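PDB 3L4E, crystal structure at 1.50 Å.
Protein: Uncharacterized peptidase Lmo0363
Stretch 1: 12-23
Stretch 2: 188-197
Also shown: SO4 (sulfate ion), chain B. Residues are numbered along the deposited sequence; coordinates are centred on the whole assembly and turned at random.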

# COMPACT_ATOMS: atom_id res chain seq x y z
N LYS A 12 -8.81 5.74 -5.24
CA LYS A 12 -10.06 6.24 -5.80
C LYS A 12 -9.82 7.15 -7.00
O LYS A 12 -10.74 7.38 -7.79
CB LYS A 12 -10.91 6.94 -4.73
CG LYS A 12 -10.31 8.20 -4.13
CD LYS A 12 -10.65 9.43 -4.94
CE LYS A 12 -10.24 10.70 -4.21
NZ LYS A 12 -10.67 11.93 -4.95
N ASP A 13 -8.60 7.65 -7.16
CA ASP A 13 -8.27 8.55 -8.26
C ASP A 13 -7.77 7.81 -9.50
O ASP A 13 -7.64 8.40 -10.57
CB ASP A 13 -7.22 9.58 -7.83
CG ASP A 13 -7.81 10.71 -7.00
OD1 ASP A 13 -9.03 10.97 -7.10
OD2 ASP A 13 -7.03 11.35 -6.26
N VAL A 14 -7.49 6.51 -9.36
CA VAL A 14 -6.92 5.75 -10.48
C VAL A 14 -7.62 4.42 -10.74
O VAL A 14 -7.01 3.48 -11.26
CB VAL A 14 -5.40 5.49 -10.29
CG1 VAL A 14 -4.62 6.80 -10.28
CG2 VAL A 14 -5.14 4.71 -9.00
N VAL A 15 -8.90 4.35 -10.41
CA VAL A 15 -9.66 3.12 -10.63
C VAL A 15 -9.54 2.59 -12.07
O VAL A 15 -9.31 1.39 -12.25
CB VAL A 15 -11.13 3.26 -10.19
CG1 VAL A 15 -11.92 2.00 -10.54
CG2 VAL A 15 -11.19 3.56 -8.69
N PRO A 16 -9.66 3.46 -13.08
CA PRO A 16 -9.52 2.93 -14.45
C PRO A 16 -8.14 2.35 -14.74
O PRO A 16 -8.04 1.45 -15.56
CB PRO A 16 -9.79 4.16 -15.34
CG PRO A 16 -10.63 5.06 -14.49
CD PRO A 16 -10.11 4.86 -13.08
N LEU A 17 -7.09 2.86 -14.11
CA LEU A 17 -5.77 2.27 -14.31
C LEU A 17 -5.73 0.88 -13.70
O LEU A 17 -5.10 -0.03 -14.24
CB LEU A 17 -4.66 3.14 -13.71
CG LEU A 17 -4.58 4.56 -14.30
CD1 LEU A 17 -3.38 5.30 -13.73
CD2 LEU A 17 -4.52 4.53 -15.83
N PHE A 18 -6.43 0.70 -12.58
CA PHE A 18 -6.51 -0.63 -11.99
C PHE A 18 -7.24 -1.63 -12.89
O PHE A 18 -6.79 -2.77 -13.04
CB PHE A 18 -7.15 -0.62 -10.59
CG PHE A 18 -7.15 -1.98 -9.95
CD1 PHE A 18 -5.97 -2.53 -9.47
CD2 PHE A 18 -8.32 -2.72 -9.86
CE1 PHE A 18 -5.95 -3.79 -8.91
CE2 PHE A 18 -8.32 -3.96 -9.30
CZ PHE A 18 -7.13 -4.51 -8.82
N THR A 19 -8.37 -1.22 -13.47
CA THR A 19 -9.09 -2.12 -14.36
C THR A 19 -8.32 -2.40 -15.66
O THR A 19 -8.50 -3.44 -16.26
CB THR A 19 -10.52 -1.62 -14.68
OG1 THR A 19 -10.45 -0.35 -15.33
CG2 THR A 19 -11.33 -1.48 -13.40
N GLU A 20 -7.48 -1.46 -16.08
CA GLU A 20 -6.54 -1.73 -17.16
C GLU A 20 -5.51 -2.77 -16.71
O GLU A 20 -5.15 -3.67 -17.46
CB GLU A 20 -5.83 -0.45 -17.61
CG GLU A 20 -4.77 -0.66 -18.67
CD GLU A 20 -4.01 0.62 -19.00
OE1 GLU A 20 -4.55 1.72 -18.76
OE2 GLU A 20 -2.87 0.52 -19.51
N PHE A 21 -5.04 -2.65 -15.48
CA PHE A 21 -4.01 -3.55 -14.94
C PHE A 21 -4.50 -5.00 -14.78
O PHE A 21 -3.80 -5.95 -15.16
CB PHE A 21 -3.52 -2.99 -13.60
CG PHE A 21 -2.38 -3.76 -12.98
CD1 PHE A 21 -1.14 -3.82 -13.59
CD2 PHE A 21 -2.55 -4.40 -11.76
CE1 PHE A 21 -0.09 -4.51 -13.01
CE2 PHE A 21 -1.50 -5.10 -11.16
CZ PHE A 21 -0.27 -5.15 -11.79
N GLU A 22 -5.72 -5.16 -14.25
CA GLU A 22 -6.25 -6.48 -13.89
C GLU A 22 -7.68 -6.74 -14.41
O GLU A 22 -8.58 -5.95 -14.13
CB GLU A 22 -6.22 -6.61 -12.37
CG GLU A 22 -6.72 -7.94 -11.81
CD GLU A 22 -5.71 -9.05 -11.91
OE1 GLU A 22 -4.53 -8.78 -12.25
OE2 GLU A 22 -6.08 -10.21 -11.64
N SER A 23 -7.88 -7.84 -15.13
CA SER A 23 -9.19 -8.18 -15.70
C SER A 23 -10.03 -9.16 -14.88
O SER A 23 -9.56 -9.72 -13.88
CB SER A 23 -9.03 -8.74 -17.12
OG SER A 23 -8.64 -7.73 -18.01
S SO4 B . -1.89 14.73 -10.84
O1 SO4 B . -2.63 14.25 -9.68
O2 SO4 B . -2.81 15.39 -11.77
O3 SO4 B . -0.85 15.67 -10.42
O4 SO4 B . -1.26 13.60 -11.52
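Stretch 2, residues 188-197: SNHEAIFIRG

Stretch 2 opens with a type I beta turn from Ser188 to Glu191, closed by Glu191 N donating to Ser188 O at 3.2 Å, and continues as an extended strand over 191-196. Its axis runs nearly parallel to helix 15-21, with an 18° angle between N-to-C directions (signed crossing angle -18°) and a closest approach of 8.9 Å. The CA atoms of Asp13 and His190 lie 5.7 Å apart, those of Phe21 and Phe194 6.9 Å, so the chains advance together. The contact buries 634 Å², both sides summed.

Apolar packing fills the middle. Ala192 points toward the helix, and its CB lies 4.0 Å from Leu17 CD1 and 4.4 Å from Val14 CG2; Ile193 and Ile195 point away, as strand alternation requires. Phe194 starts sideways, but with chi1 at -69° its ring reaches the helix: CE1 is 4.0 Å from Leu17 CB, and CG is 3.6 Å from Phe21 CD1. The two phenyl planes meet obliquely at 51°, centroids 5.0 Å apart, while Phe21 CB stands 4.1 Å from the Phe194 centroid, 11° off its normal, a CH-pi contact.

Cationic and polar contacts secure the C-terminal end. The Arg196 guanidinium stacks flat on Phe21, planes at 13° and Arg196 CZ 3.8 Å from the ring centroid. In this pose Arg196 NH2 donates to Phe21 O at 2.8 Å and to Glu22 OE1 at 2.9 Å, the latter a salt bridge with a nearly linear 173° angle. Water 2 joins Arg196 NE (2.9 Å) to Phe21 O (3.1 Å).

At the turn, Asp13 CB lies over the His190 ring, 4.1 Å from its centroid, and water 1 links Asp13 OD1 (3.1 Å) with His190 NE2 (2.7 Å). His190 ND1 donates to sulfate O1 at 2.7 Å, near the ring plane.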

# COMPACT_ATOMS: atom_id res chain seq x y z
N SER A 188 2.30 11.01 -8.53
CA SER A 188 1.25 11.95 -8.15
C SER A 188 -0.06 11.23 -7.83
O SER A 188 -0.15 10.00 -7.94
CB SER A 188 1.02 12.96 -9.28
OG SER A 188 0.55 12.30 -10.45
N ASN A 189 -1.08 11.99 -7.45
CA ASN A 189 -2.37 11.41 -7.11
C ASN A 189 -3.05 10.66 -8.26
O ASN A 189 -3.81 9.72 -8.03
CB ASN A 189 -3.33 12.46 -6.56
CG ASN A 189 -2.97 12.90 -5.16
OD1 ASN A 189 -3.27 14.02 -4.75
ND2 ASN A 189 -2.31 12.02 -4.41
N HIS A 190 -2.77 11.06 -9.49
CA HIS A 190 -3.40 10.39 -10.63
C HIS A 190 -2.45 9.49 -11.41
O HIS A 190 -2.71 9.14 -12.56
CB HIS A 190 -4.10 11.41 -11.53
CG HIS A 190 -5.25 12.09 -10.86
ND1 HIS A 190 -5.10 13.18 -10.04
CD2 HIS A 190 -6.58 11.80 -10.86
CE1 HIS A 190 -6.28 13.56 -9.58
NE2 HIS A 190 -7.19 12.74 -10.07
N GLU A 191 -1.35 9.10 -10.76
CA GLU A 191 -0.42 8.12 -11.32
C GLU A 191 -0.49 6.81 -10.55
O GLU A 191 -0.77 6.78 -9.35
CB GLU A 191 1.02 8.65 -11.28
CG GLU A 191 1.40 9.61 -12.41
CD GLU A 191 2.82 10.17 -12.26
OE1 GLU A 191 3.25 10.37 -11.10
OE2 GLU A 191 3.49 10.41 -13.29
N ALA A 192 -0.24 5.71 -11.25
CA ALA A 192 -0.10 4.41 -10.61
C ALA A 192 1.14 3.74 -11.19
O ALA A 192 1.56 4.07 -12.30
CB ALA A 192 -1.34 3.56 -10.82
N ILE A 193 1.72 2.82 -10.43
CA ILE A 193 2.85 2.03 -10.92
C ILE A 193 2.37 0.59 -11.09
O ILE A 193 1.91 -0.04 -10.12
CB ILE A 193 4.07 2.06 -9.97
CG1 ILE A 193 4.38 3.49 -9.51
CG2 ILE A 193 5.28 1.44 -10.67
CD1 ILE A 193 5.42 3.56 -8.40
N PHE A 194 2.47 0.09 -12.33
CA PHE A 194 2.13 -1.28 -12.67
C PHE A 194 3.40 -2.10 -12.54
O PHE A 194 4.40 -1.82 -13.22
CB PHE A 194 1.71 -1.39 -14.15
CG PHE A 194 0.39 -0.74 -14.50
CD1 PHE A 194 -0.30 0.08 -13.63
CD2 PHE A 194 -0.15 -0.95 -15.76
CE1 PHE A 194 -1.50 0.66 -14.00
CE2 PHE A 194 -1.35 -0.37 -16.13
CZ PHE A 194 -2.02 0.43 -15.25
N ILE A 195 3.37 -3.12 -11.70
CA ILE A 195 4.52 -4.00 -11.55
C ILE A 195 4.15 -5.46 -11.79
O ILE A 195 3.33 -6.04 -11.08
CB ILE A 195 5.18 -3.83 -10.16
CG1 ILE A 195 5.70 -2.41 -10.01
CG2 ILE A 195 6.32 -4.85 -10.00
CD1 ILE A 195 5.91 -1.95 -8.59
N ARG A 196 4.75 -6.02 -12.83
CA ARG A 196 4.61 -7.43 -13.17
C ARG A 196 6.01 -8.02 -13.32
O ARG A 196 6.64 -7.90 -14.38
CB ARG A 196 3.83 -7.60 -14.48
CG ARG A 196 2.41 -7.02 -14.45
CD ARG A 196 1.41 -8.01 -13.85
NE ARG A 196 0.02 -7.63 -14.09
CZ ARG A 196 -1.01 -8.07 -13.37
NH1 ARG A 196 -0.79 -8.91 -12.36
NH2 ARG A 196 -2.24 -7.68 -13.65
N GLY A 197 6.51 -8.62 -12.25
CA GLY A 197 7.88 -9.10 -12.23
C GLY A 197 8.85 -7.94 -12.37
O GLY A 197 8.81 -6.98 -11.59
O HOH W 1 -9.86 12.56 -9.63
O HOH W 2 -0.91 -5.94 -16.23
O HOH W 3 -2.50 -10.40 -10.57